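Potential RNA-dependent RNA polymerase (Human picobirnavirus, PDB 5I62) catalyses RNA-templated synthesis of RNA from ribonucleoside triphosphates, and probably serves both transcription and genome replication of this double-stranded RNA virus. Local coordinates at residues Y34-Y39 with T444-S449; V56-Q61 with H457-E462; I450-K455 with W524-A529. One frame throughout, in Å; residues are numbered along the deposited sequence.

Contact 1 of 3, residues Y34-Y39 with T444-S449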
loop_
_atom_site.group_PDB
_atom_site.type_symbol
_atom_site.label_atom_id
_atom_site.label_comp_id
_atom_site.label_asym_id
_atom_site.label_seq_id
_atom_site.Cartn_x
_atom_site.Cartn_y
_atom_site.Cartn_z
ATOM N N TYR A 34 20.897 6.971 -2.404
ATOM C CA TYR A 34 21.493 5.658 -2.175
ATOM C C TYR A 34 21.428 4.836 -3.455
ATOM O O TYR A 34 20.346 4.458 -3.915
ATOM C CB TYR A 34 20.799 4.928 -1.025
ATOM C CG TYR A 34 21.000 5.615 0.299
ATOM C CD1 TYR A 34 22.169 6.319 0.555
ATOM C CD2 TYR A 34 20.036 5.556 1.294
ATOM C CE1 TYR A 34 22.370 6.960 1.755
ATOM C CE2 TYR A 34 20.226 6.193 2.497
ATOM C CZ TYR A 34 21.401 6.890 2.725
ATOM O OH TYR A 34 21.599 7.528 3.929
ATOM N N ARG A 35 22.591 4.546 -4.015
ATOM C CA ARG A 35 22.725 3.742 -5.217
ATOM C C ARG A 35 23.218 2.357 -4.808
ATOM O O ARG A 35 24.115 2.240 -3.965
ATOM C CB ARG A 35 23.694 4.444 -6.163
ATOM C CG ARG A 35 23.992 3.782 -7.453
ATOM C CD ARG A 35 23.008 4.089 -8.583
ATOM N NE ARG A 35 23.668 3.588 -9.778
ATOM C CZ ARG A 35 23.779 2.296 -10.084
ATOM N NH1 ARG A 35 23.191 1.365 -9.325
ATOM N NH2 ARG A 35 24.458 1.939 -11.166
ATOM N N THR A 36 22.599 1.310 -5.353
ATOM C CA THR A 36 23.002 -0.067 -5.064
ATOM C C THR A 36 24.259 -0.399 -5.872
ATOM O O THR A 36 24.693 0.372 -6.729
ATOM C CB THR A 36 21.868 -1.042 -5.405
ATOM O OG1 THR A 36 21.726 -1.100 -6.827
ATOM C CG2 THR A 36 20.530 -0.638 -4.759
ATOM N N PRO A 37 24.876 -1.565 -5.639
ATOM C CA PRO A 37 26.006 -1.984 -6.490
ATOM C C PRO A 37 25.609 -2.429 -7.893
ATOM O O PRO A 37 26.486 -2.771 -8.689
ATOM C CB PRO A 37 26.628 -3.159 -5.713
ATOM C CG PRO A 37 25.983 -3.165 -4.369
ATOM C CD PRO A 37 24.663 -2.492 -4.511
ATOM N N PHE A 38 24.321 -2.435 -8.218
ATOM C CA PHE A 38 23.854 -2.866 -9.531
ATOM C C PHE A 38 24.469 -2.004 -10.633
ATOM O O PHE A 38 24.304 -0.783 -10.635
ATOM C CB PHE A 38 22.328 -2.779 -9.554
ATOM C CG PHE A 38 21.687 -3.307 -10.804
ATOM C CD1 PHE A 38 21.777 -4.653 -11.138
ATOM C CD2 PHE A 38 20.931 -2.469 -11.611
ATOM C CE1 PHE A 38 21.160 -5.142 -12.289
ATOM C CE2 PHE A 38 20.312 -2.949 -12.756
ATOM C CZ PHE A 38 20.424 -4.295 -13.091
ATOM N N TYR A 39 25.164 -2.645 -11.574
ATOM C CA TYR A 39 25.874 -1.943 -12.648
ATOM C C TYR A 39 26.723 -0.792 -12.097
ATOM O O TYR A 39 26.727 0.325 -12.616
ATOM C CB TYR A 39 24.909 -1.450 -13.727
ATOM C CG TYR A 39 24.598 -2.513 -14.756
ATOM C CD1 TYR A 39 25.586 -2.968 -15.613
ATOM C CD2 TYR A 39 23.317 -3.040 -14.888
ATOM C CE1 TYR A 39 25.325 -3.932 -16.558
ATOM C CE2 TYR A 39 23.039 -4.011 -15.836
ATOM C CZ TYR A 39 24.052 -4.455 -16.665
ATOM O OH TYR A 39 23.806 -5.419 -17.614
ATOM N N THR A 444 20.908 -9.390 -2.730
ATOM C CA THR A 444 20.432 -10.295 -3.768
ATOM C C THR A 444 18.967 -10.664 -3.569
ATOM O O THR A 444 18.215 -10.783 -4.545
ATOM C CB THR A 444 21.293 -11.560 -3.803
ATOM O OG1 THR A 444 22.658 -11.200 -4.035
ATOM C CG2 THR A 444 20.824 -12.494 -4.910
ATOM N N LEU A 445 18.552 -10.882 -2.320
ATOM C CA LEU A 445 17.145 -11.170 -2.067
ATOM C C LEU A 445 16.265 -10.012 -2.525
ATOM O O LEU A 445 15.192 -10.231 -3.090
ATOM C CB LEU A 445 16.921 -11.465 -0.586
ATOM C CG LEU A 445 17.516 -12.802 -0.122
ATOM C CD1 LEU A 445 17.464 -12.898 1.370
ATOM C CD2 LEU A 445 16.744 -13.961 -0.746
ATOM N N ARG A 446 16.706 -8.771 -2.283
ATOM C CA ARG A 446 15.940 -7.623 -2.758
ATOM C C ARG A 446 15.867 -7.606 -4.282
ATOM O O ARG A 446 14.784 -7.415 -4.849
ATOM C CB ARG A 446 16.537 -6.320 -2.225
ATOM C CG ARG A 446 15.783 -5.048 -2.662
ATOM C CD ARG A 446 16.445 -3.782 -2.083
ATOM N NE ARG A 446 15.816 -2.571 -2.611
ATOM C CZ ARG A 446 16.178 -1.967 -3.738
ATOM N NH1 ARG A 446 17.184 -2.449 -4.461
ATOM N NH2 ARG A 446 15.522 -0.891 -4.153
ATOM N N TYR A 447 17.005 -7.822 -4.960
ATOM C CA TYR A 447 17.010 -7.901 -6.424
ATOM C C TYR A 447 15.970 -8.893 -6.931
ATOM O O TYR A 447 15.232 -8.608 -7.883
ATOM C CB TYR A 447 18.375 -8.331 -6.949
ATOM C CG TYR A 447 19.514 -7.350 -6.855
ATOM C CD1 TYR A 447 19.298 -5.986 -6.680
ATOM C CD2 TYR A 447 20.829 -7.806 -6.958
ATOM C CE1 TYR A 447 20.366 -5.105 -6.616
ATOM C CE2 TYR A 447 21.891 -6.947 -6.897
ATOM C CZ TYR A 447 21.664 -5.598 -6.717
ATOM O OH TYR A 447 22.746 -4.749 -6.651
ATOM N N LEU A 448 15.943 -10.095 -6.341
ATOM C CA LEU A 448 15.033 -11.135 -6.824
ATOM C C LEU A 448 13.581 -10.729 -6.629
ATOM O O LEU A 448 12.739 -10.968 -7.499
ATOM C CB LEU A 448 15.303 -12.457 -6.106
ATOM C CG LEU A 448 16.709 -13.033 -6.296
ATOM C CD1 LEU A 448 16.873 -14.325 -5.495
ATOM C CD2 LEU A 448 16.984 -13.273 -7.763
ATOM N N SER A 449 13.264 -10.136 -5.478
ATOM C CA SER A 449 11.890 -9.718 -5.238
ATOM C C SER A 449 11.446 -8.658 -6.239
ATOM O O SER A 449 10.272 -8.623 -6.624
ATOM C CB SER A 449 11.740 -9.228 -3.804
ATOM O OG SER A 449 12.422 -8.001 -3.624
#

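Contact 2 of 3, residues V56-Q61 with H457-E462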
loop_
_atom_site.group_PDB
_atom_site.type_symbol
_atom_site.label_atom_id
_atom_site.label_comp_id
_atom_site.label_asym_id
_atom_site.label_seq_id
_atom_site.Cartn_x
_atom_site.Cartn_y
_atom_site.Cartn_z
ATOM N N VAL A 56 12.529 -1.701 -26.826
ATOM C CA VAL A 56 11.846 -1.025 -27.913
ATOM C C VAL A 56 11.366 -2.004 -28.979
ATOM O O VAL A 56 10.460 -1.682 -29.751
ATOM C CB VAL A 56 12.790 0.046 -28.486
ATOM C CG1 VAL A 56 13.756 -0.572 -29.492
ATOM C CG2 VAL A 56 12.012 1.201 -29.076
ATOM N N SER A 57 11.933 -3.212 -29.010
ATOM C CA SER A 57 11.527 -4.247 -29.948
ATOM C C SER A 57 10.065 -4.673 -29.795
ATOM O O SER A 57 9.512 -5.283 -30.719
ATOM C CB SER A 57 12.453 -5.451 -29.787
ATOM O OG SER A 57 12.163 -6.165 -28.596
ATOM N N ILE A 58 9.427 -4.393 -28.655
ATOM C CA ILE A 58 8.020 -4.773 -28.494
ATOM C C ILE A 58 7.049 -3.717 -29.002
ATOM O O ILE A 58 5.837 -3.962 -28.991
ATOM C CB ILE A 58 7.641 -5.047 -27.025
ATOM C CG1 ILE A 58 7.749 -3.751 -26.224
ATOM C CG2 ILE A 58 8.511 -6.130 -26.433
ATOM C CD1 ILE A 58 7.291 -3.822 -24.789
ATOM N N ASP A 59 7.543 -2.546 -29.424
ATOM C CA ASP A 59 6.647 -1.445 -29.762
ATOM C C ASP A 59 5.723 -1.794 -30.916
ATOM O O ASP A 59 4.604 -1.266 -30.999
ATOM C CB ASP A 59 7.426 -0.184 -30.129
ATOM C CG ASP A 59 6.541 1.049 -30.152
ATOM O OD1 ASP A 59 5.629 1.129 -29.306
ATOM O OD2 ASP A 59 6.723 1.926 -31.028
ATOM N N THR A 60 6.176 -2.647 -31.830
ATOM C CA THR A 60 5.337 -2.944 -32.982
ATOM C C THR A 60 4.145 -3.810 -32.590
ATOM O O THR A 60 3.010 -3.503 -32.957
ATOM C CB THR A 60 6.167 -3.590 -34.087
ATOM O OG1 THR A 60 7.015 -2.591 -34.655
ATOM C CG2 THR A 60 5.255 -4.138 -35.173
ATOM N N GLN A 61 4.363 -4.858 -31.805
ATOM C CA GLN A 61 3.231 -5.715 -31.501
ATOM C C GLN A 61 2.451 -5.225 -30.276
ATOM O O GLN A 61 1.238 -5.441 -30.176
ATOM C CB GLN A 61 3.715 -7.143 -31.313
ATOM C CG GLN A 61 2.614 -8.071 -30.845
ATOM C CD GLN A 61 3.123 -9.463 -30.668
ATOM O OE1 GLN A 61 2.355 -10.433 -30.710
ATOM N NE2 GLN A 61 4.421 -9.589 -30.458
ATOM N N HIS A 457 6.407 -10.465 -18.424
ATOM C CA HIS A 457 6.801 -9.528 -19.457
ATOM C C HIS A 457 7.245 -10.304 -20.690
ATOM O O HIS A 457 7.898 -11.344 -20.565
ATOM C CB HIS A 457 7.937 -8.649 -18.931
ATOM C CG HIS A 457 8.194 -7.400 -19.716
ATOM N ND1 HIS A 457 8.856 -7.400 -20.923
ATOM C CD2 HIS A 457 7.916 -6.104 -19.441
ATOM C CE1 HIS A 457 8.962 -6.160 -21.366
ATOM N NE2 HIS A 457 8.400 -5.354 -20.483
ATOM N N PRO A 458 6.914 -9.834 -21.887
ATOM C CA PRO A 458 7.352 -10.549 -23.098
ATOM C C PRO A 458 8.863 -10.717 -23.193
ATOM O O PRO A 458 9.329 -11.688 -23.798
ATOM C CB PRO A 458 6.805 -9.680 -24.240
ATOM C CG PRO A 458 6.581 -8.327 -23.633
ATOM C CD PRO A 458 6.160 -8.608 -22.201
ATOM N N LEU A 459 9.640 -9.811 -22.592
ATOM C CA LEU A 459 11.098 -9.826 -22.686
ATOM C C LEU A 459 11.760 -10.224 -21.372
ATOM O O LEU A 459 12.893 -9.825 -21.096
ATOM C CB LEU A 459 11.618 -8.464 -23.132
ATOM C CG LEU A 459 11.222 -8.013 -24.535
ATOM C CD1 LEU A 459 11.825 -6.648 -24.805
ATOM C CD2 LEU A 459 11.676 -9.024 -25.573
ATOM N N LYS A 460 11.071 -11.016 -20.552
ATOM C CA LYS A 460 11.582 -11.286 -19.215
ATOM C C LYS A 460 12.905 -12.043 -19.262
ATOM O O LYS A 460 13.765 -11.847 -18.398
ATOM C CB LYS A 460 10.556 -12.054 -18.408
ATOM C CG LYS A 460 10.188 -13.374 -19.028
ATOM C CD LYS A 460 9.103 -14.036 -18.228
ATOM C CE LYS A 460 8.633 -15.311 -18.906
ATOM N NZ LYS A 460 8.132 -16.275 -17.901
ATOM N N GLU A 461 13.088 -12.920 -20.257
ATOM C CA GLU A 461 14.327 -13.694 -20.313
ATOM C C GLU A 461 15.503 -12.812 -20.697
ATOM O O GLU A 461 16.595 -12.940 -20.127
ATOM C CB GLU A 461 14.203 -14.859 -21.299
ATOM C CG GLU A 461 13.110 -15.850 -20.969
ATOM C CD GLU A 461 13.397 -16.663 -19.703
ATOM O OE1 GLU A 461 14.508 -16.553 -19.125
ATOM O OE2 GLU A 461 12.489 -17.410 -19.269
ATOM N N GLU A 462 15.307 -11.933 -21.687
ATOM C CA GLU A 462 16.331 -10.953 -22.017
ATOM C C GLU A 462 16.582 -10.032 -20.837
ATOM O O GLU A 462 17.733 -9.692 -20.533
ATOM C CB GLU A 462 15.922 -10.140 -23.242
ATOM C CG GLU A 462 15.847 -10.943 -24.539
ATOM C CD GLU A 462 14.526 -11.690 -24.720
ATOM O OE1 GLU A 462 13.729 -11.792 -23.757
ATOM O OE2 GLU A 462 14.279 -12.186 -25.842
#

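Contact 3 of 3, residues I450-K455 with W524-A529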
loop_
_atom_site.group_PDB
_atom_site.type_symbol
_atom_site.label_atom_id
_atom_site.label_comp_id
_atom_site.label_asym_id
_atom_site.label_seq_id
_atom_site.Cartn_x
_atom_site.Cartn_y
_atom_site.Cartn_z
ATOM N N ILE A 450 12.364 -7.792 -6.680
ATOM C CA ILE A 450 12.017 -6.810 -7.706
ATOM C C ILE A 450 11.821 -7.499 -9.046
ATOM O O ILE A 450 10.809 -7.297 -9.725
ATOM C CB ILE A 450 13.094 -5.712 -7.802
ATOM C CG1 ILE A 450 13.121 -4.863 -6.525
ATOM C CG2 ILE A 450 12.858 -4.841 -9.041
ATOM C CD1 ILE A 450 14.412 -4.052 -6.356
ATOM N N ILE A 451 12.795 -8.320 -9.447
ATOM C CA ILE A 451 12.767 -8.932 -10.773
ATOM C C ILE A 451 11.578 -9.874 -10.908
ATOM O O ILE A 451 10.984 -9.988 -11.986
ATOM C CB ILE A 451 14.104 -9.647 -11.067
ATOM C CG1 ILE A 451 15.227 -8.620 -11.230
ATOM C CG2 ILE A 451 13.993 -10.545 -12.317
ATOM C CD1 ILE A 451 16.659 -9.183 -11.055
ATOM N N GLU A 452 11.183 -10.533 -9.812
ATOM C CA GLU A 452 10.067 -11.474 -9.877
ATOM C C GLU A 452 8.807 -10.815 -10.439
ATOM O O GLU A 452 7.984 -11.484 -11.072
ATOM C CB GLU A 452 9.808 -12.076 -8.490
ATOM C CG GLU A 452 8.672 -13.129 -8.401
ATOM C CD GLU A 452 8.829 -14.310 -9.368
ATOM O OE1 GLU A 452 9.888 -14.437 -10.025
ATOM O OE2 GLU A 452 7.880 -15.133 -9.458
ATOM N N ASN A 453 8.670 -9.499 -10.261
ATOM C CA ASN A 453 7.497 -8.785 -10.752
ATOM C C ASN A 453 7.330 -8.883 -12.265
ATOM O O ASN A 453 6.197 -8.849 -12.755
ATOM C CB ASN A 453 7.571 -7.323 -10.329
ATOM C CG ASN A 453 7.415 -7.150 -8.849
ATOM O OD1 ASN A 453 6.453 -7.644 -8.263
ATOM N ND2 ASN A 453 8.362 -6.469 -8.227
ATOM N N VAL A 454 8.423 -9.007 -13.026
ATOM C CA VAL A 454 8.320 -8.973 -14.486
ATOM C C VAL A 454 8.146 -10.375 -15.066
ATOM O O VAL A 454 8.392 -10.602 -16.252
ATOM C CB VAL A 454 9.526 -8.254 -15.120
ATOM C CG1 VAL A 454 9.745 -6.890 -14.459
ATOM C CG2 VAL A 454 10.800 -9.112 -15.006
ATOM N N LYS A 455 7.658 -11.308 -14.251
ATOM C CA LYS A 455 7.557 -12.716 -14.644
ATOM C C LYS A 455 6.617 -12.977 -15.824
ATOM O O LYS A 455 6.610 -14.102 -16.334
ATOM C CB LYS A 455 7.094 -13.553 -13.461
ATOM C CG LYS A 455 5.642 -13.256 -13.091
ATOM C CD LYS A 455 5.321 -13.663 -11.668
ATOM C CE LYS A 455 4.560 -14.968 -11.633
ATOM N NZ LYS A 455 4.346 -15.435 -10.240
ATOM N N TRP A 524 9.315 -18.972 -7.023
ATOM C CA TRP A 524 9.335 -17.814 -7.915
ATOM C C TRP A 524 9.876 -18.186 -9.292
ATOM O O TRP A 524 10.788 -19.012 -9.421
ATOM C CB TRP A 524 10.177 -16.679 -7.321
ATOM C CG TRP A 524 9.568 -15.982 -6.144
ATOM C CD1 TRP A 524 8.362 -16.246 -5.559
ATOM C CD2 TRP A 524 10.140 -14.892 -5.411
ATOM N NE1 TRP A 524 8.151 -15.390 -4.505
ATOM C CE2 TRP A 524 9.227 -14.549 -4.393
ATOM C CE3 TRP A 524 11.336 -14.174 -5.516
ATOM C CZ2 TRP A 524 9.473 -13.524 -3.488
ATOM C CZ3 TRP A 524 11.579 -13.160 -4.619
ATOM C CH2 TRP A 524 10.651 -12.843 -3.615
ATOM N N TRP A 525 9.314 -17.549 -10.323
ATOM C CA TRP A 525 9.813 -17.720 -11.683
ATOM C C TRP A 525 11.299 -17.385 -11.792
ATOM O O TRP A 525 12.062 -18.099 -12.458
ATOM C CB TRP A 525 9.017 -16.845 -12.657
ATOM C CG TRP A 525 9.794 -16.583 -13.906
ATOM C CD1 TRP A 525 9.959 -17.431 -14.960
ATOM C CD2 TRP A 525 10.573 -15.410 -14.211
ATOM N NE1 TRP A 525 10.774 -16.857 -15.911
ATOM C CE2 TRP A 525 11.166 -15.619 -15.475
ATOM C CE3 TRP A 525 10.817 -14.205 -13.541
ATOM C CZ2 TRP A 525 11.985 -14.673 -16.082
ATOM C CZ3 TRP A 525 11.636 -13.265 -14.146
ATOM C CH2 TRP A 525 12.207 -13.504 -15.405
ATOM N N VAL A 526 11.727 -16.280 -11.168
ATOM C CA VAL A 526 13.106 -15.836 -11.345
ATOM C C VAL A 526 14.073 -16.859 -10.759
ATOM O O VAL A 526 15.175 -17.059 -11.286
ATOM C CB VAL A 526 13.318 -14.431 -10.731
ATOM C CG1 VAL A 526 13.092 -14.454 -9.218
ATOM C CG2 VAL A 526 14.731 -13.910 -11.038
ATOM N N VAL A 527 13.674 -17.527 -9.675
ATOM C CA VAL A 527 14.497 -18.586 -9.100
ATOM C C VAL A 527 14.605 -19.754 -10.073
ATOM O O VAL A 527 15.695 -20.290 -10.311
ATOM C CB VAL A 527 13.924 -19.028 -7.740
ATOM C CG1 VAL A 527 14.689 -20.228 -7.202
ATOM C CG2 VAL A 527 13.969 -17.871 -6.733
ATOM N N GLN A 528 13.474 -20.152 -10.665
ATOM C CA GLN A 528 13.495 -21.211 -11.667
ATOM C C GLN A 528 14.324 -20.804 -12.879
ATOM O O GLN A 528 15.078 -21.617 -13.431
ATOM C CB GLN A 528 12.072 -21.568 -12.090
ATOM C CG GLN A 528 12.017 -22.689 -13.124
ATOM C CD GLN A 528 10.675 -22.783 -13.835
ATOM O OE1 GLN A 528 9.778 -21.970 -13.612
ATOM N NE2 GLN A 528 10.531 -23.797 -14.691
ATOM N N ALA A 529 14.199 -19.547 -13.311
ATOM C CA ALA A 529 14.947 -19.098 -14.482
ATOM C C ALA A 529 16.451 -19.080 -14.213
ATOM O O ALA A 529 17.251 -19.463 -15.076
ATOM C CB ALA A 529 14.451 -17.721 -14.920
#

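Contact 1 of 3, residues Y34-Y39 with T444-S449
An ST turn running from Thr36 to Phe38 meets the phenol end of Tyr447, which projects from helix 441-451. Thr36 OG1 lies between its own backbone N and carbonyl carbon (chi1 70°), where it accepts from Phe38 N at 3.2 Å (N-H...O 155°); it also bonds to the carbonyl of Leu426. Thr36, Pro37 and Phe38 all contact Tyr447 OH, which sits 3.5 Å from Phe38 CB and 3.7 Å from Pro37 CD, while Thr36 OG1 lies at the ring edge, 3.8 Å from Tyr447 OH. Although Tyr447 OH comes within 3.2 Å of Phe38 N, the angle is too poor for a hydrogen bond, since that N-H is directed at Thr36 OG1. A long aromatic residue suits this place because it spans the gap from helix to loop. The rings of Phe38 and Tyr447 meet obliquely, with planes 58° apart, and Leu426 of helix 419-427 touches both. Within the same segment, Arg35 NH1 and NH2 both donate to Phe38 O, end-on, which helps hold the turn. Arg446, extended from CG to NE, brings NH1 to 3.8 Å from Thr36 CG2, while its NH2 bonds to the carbonyls of Arg425 and Met428. An N-terminal segment lying on helices of the probable thumb is consistent with the closed right-hand fold of viral RNA-dependent RNA polymerases.

Contact 2 of 3, residues V56-Q61 with H457-E462
The His457 imidazole is approached obliquely by the tip of Ile58, whose CD1 stands 4.5 Å from His457 CE1, while the ring's polar atoms are used at its edge. This histidine opens a type I beta turn, His457 to Lys460, that leads into helix 460-469 with Leu459 at the N-cap position; Pro458, whose ring restricts phi, fits the second position of such a turn. His457 ND1 accepts from Leu459 N at 3.0 Å, nearly straight at 164° and only 6° out of the ring plane. NE2 is hydrogen-bonded to Glu69 of helix 63-73, so the proton probably resides on that nitrogen. Histidine suits the place because one flat ring can accept from the backbone on one nitrogen and reach a carboxylate with the other. Facing the turn is the link between helices 44-55 and 63-73, where Ile58 supplies the branched surface. With CG1 between the backbone N and carbonyl carbon (chi1 66°), Ile58 CG2 is left beside the backbone N and pushes between two side chains of the turn. Ile58 CG2 lies 4.0 Å from Pro458 CG and 3.7 Å from Leu459 CD1. Leu65 touches both Ile58 and Pro458, and Leu459 also rests on Trp51 and Leu55, so the apolar patch extends over both neighbouring helices. Beside this patch, Ser57 OG, bonded to the carbonyl of Lys54, lies 3.8 Å from Leu459 CD1.

Contact 3 of 3, residues I450-K455 with W524-A529
Glu452 pushes into the hollow at the start of helix 525-532, its carboxylate between the Trp524 ring and the edge of the Trp525 ring (Glu452 OE1 to Trp525 CE3 3.6 Å), and Val526 CG1 packs 3.3 Å from Glu452 OE1. CG starts anti to the backbone N (chi1 -178°), and a bend at chi2 turns the carboxylate toward the helix end. Glu452 OE1 accepts from Val526 N at 2.8 Å and Glu452 OE2 from Trp525 N at 2.9 Å, both on their syn sides though somewhat out of the carboxylate plane. The methylene adds a CH-pi contact: Glu452 CG lies over one face of the Trp524 indole, 4.0 Å from the centre of its five-membered ring, with carboxylate and indole planes nearly parallel (10° apart). Accepting the first two N-H groups of the helix, with Trp524 at the N-cap, this buried carboxylate satisfies donors that have no turn before them, and the helix dipole would favour its charge. Lys455 NZ, whose main partner is Glu238, may balance that charge through a long salt bridge to Glu452 OE2. The C-terminal helix is thus fastened to the segment that continues from helix 441-451, probably within the thumb. The Trp525 ring lies between Lys455 CA and Ala529 CB, which sit over opposite faces, each offset toward the rim; the single methyl of Ala529 lies close, its CB 3.7 Å above the plane. Trp525 CZ3 fits against Ile451 CG2 at 4.0 Å. Ile451 and Val526 cross at about a right angle, Ile451 CG2 meeting Val526 CG2 at 3.7 Å.

Contacts 1 and 3 share helix 441-451: its middle meets the N-terminal loop and its end meets helix 525-532. Their centres are 14 Å apart, and they touch where Trp524 CZ3 packs 3.5 Å from Ser449 CA. Contact 2 has its centre about 16 Å from that of contact 3 and is joined to it by Lys460, whose NZ probably bonds to Lys455 O at 3.1 Å and makes a cation-pi contact with Trp525. Contacts 1 and 2 do not touch, their nearest atoms being about 8 Å apart. Residues near both chain ends thus lie against consecutive helices of the probable thumb, and none of the six segments belongs to the four-stranded antiparallel sheet 355-357, 360-363, 257-261 and 390-392, probably the palm.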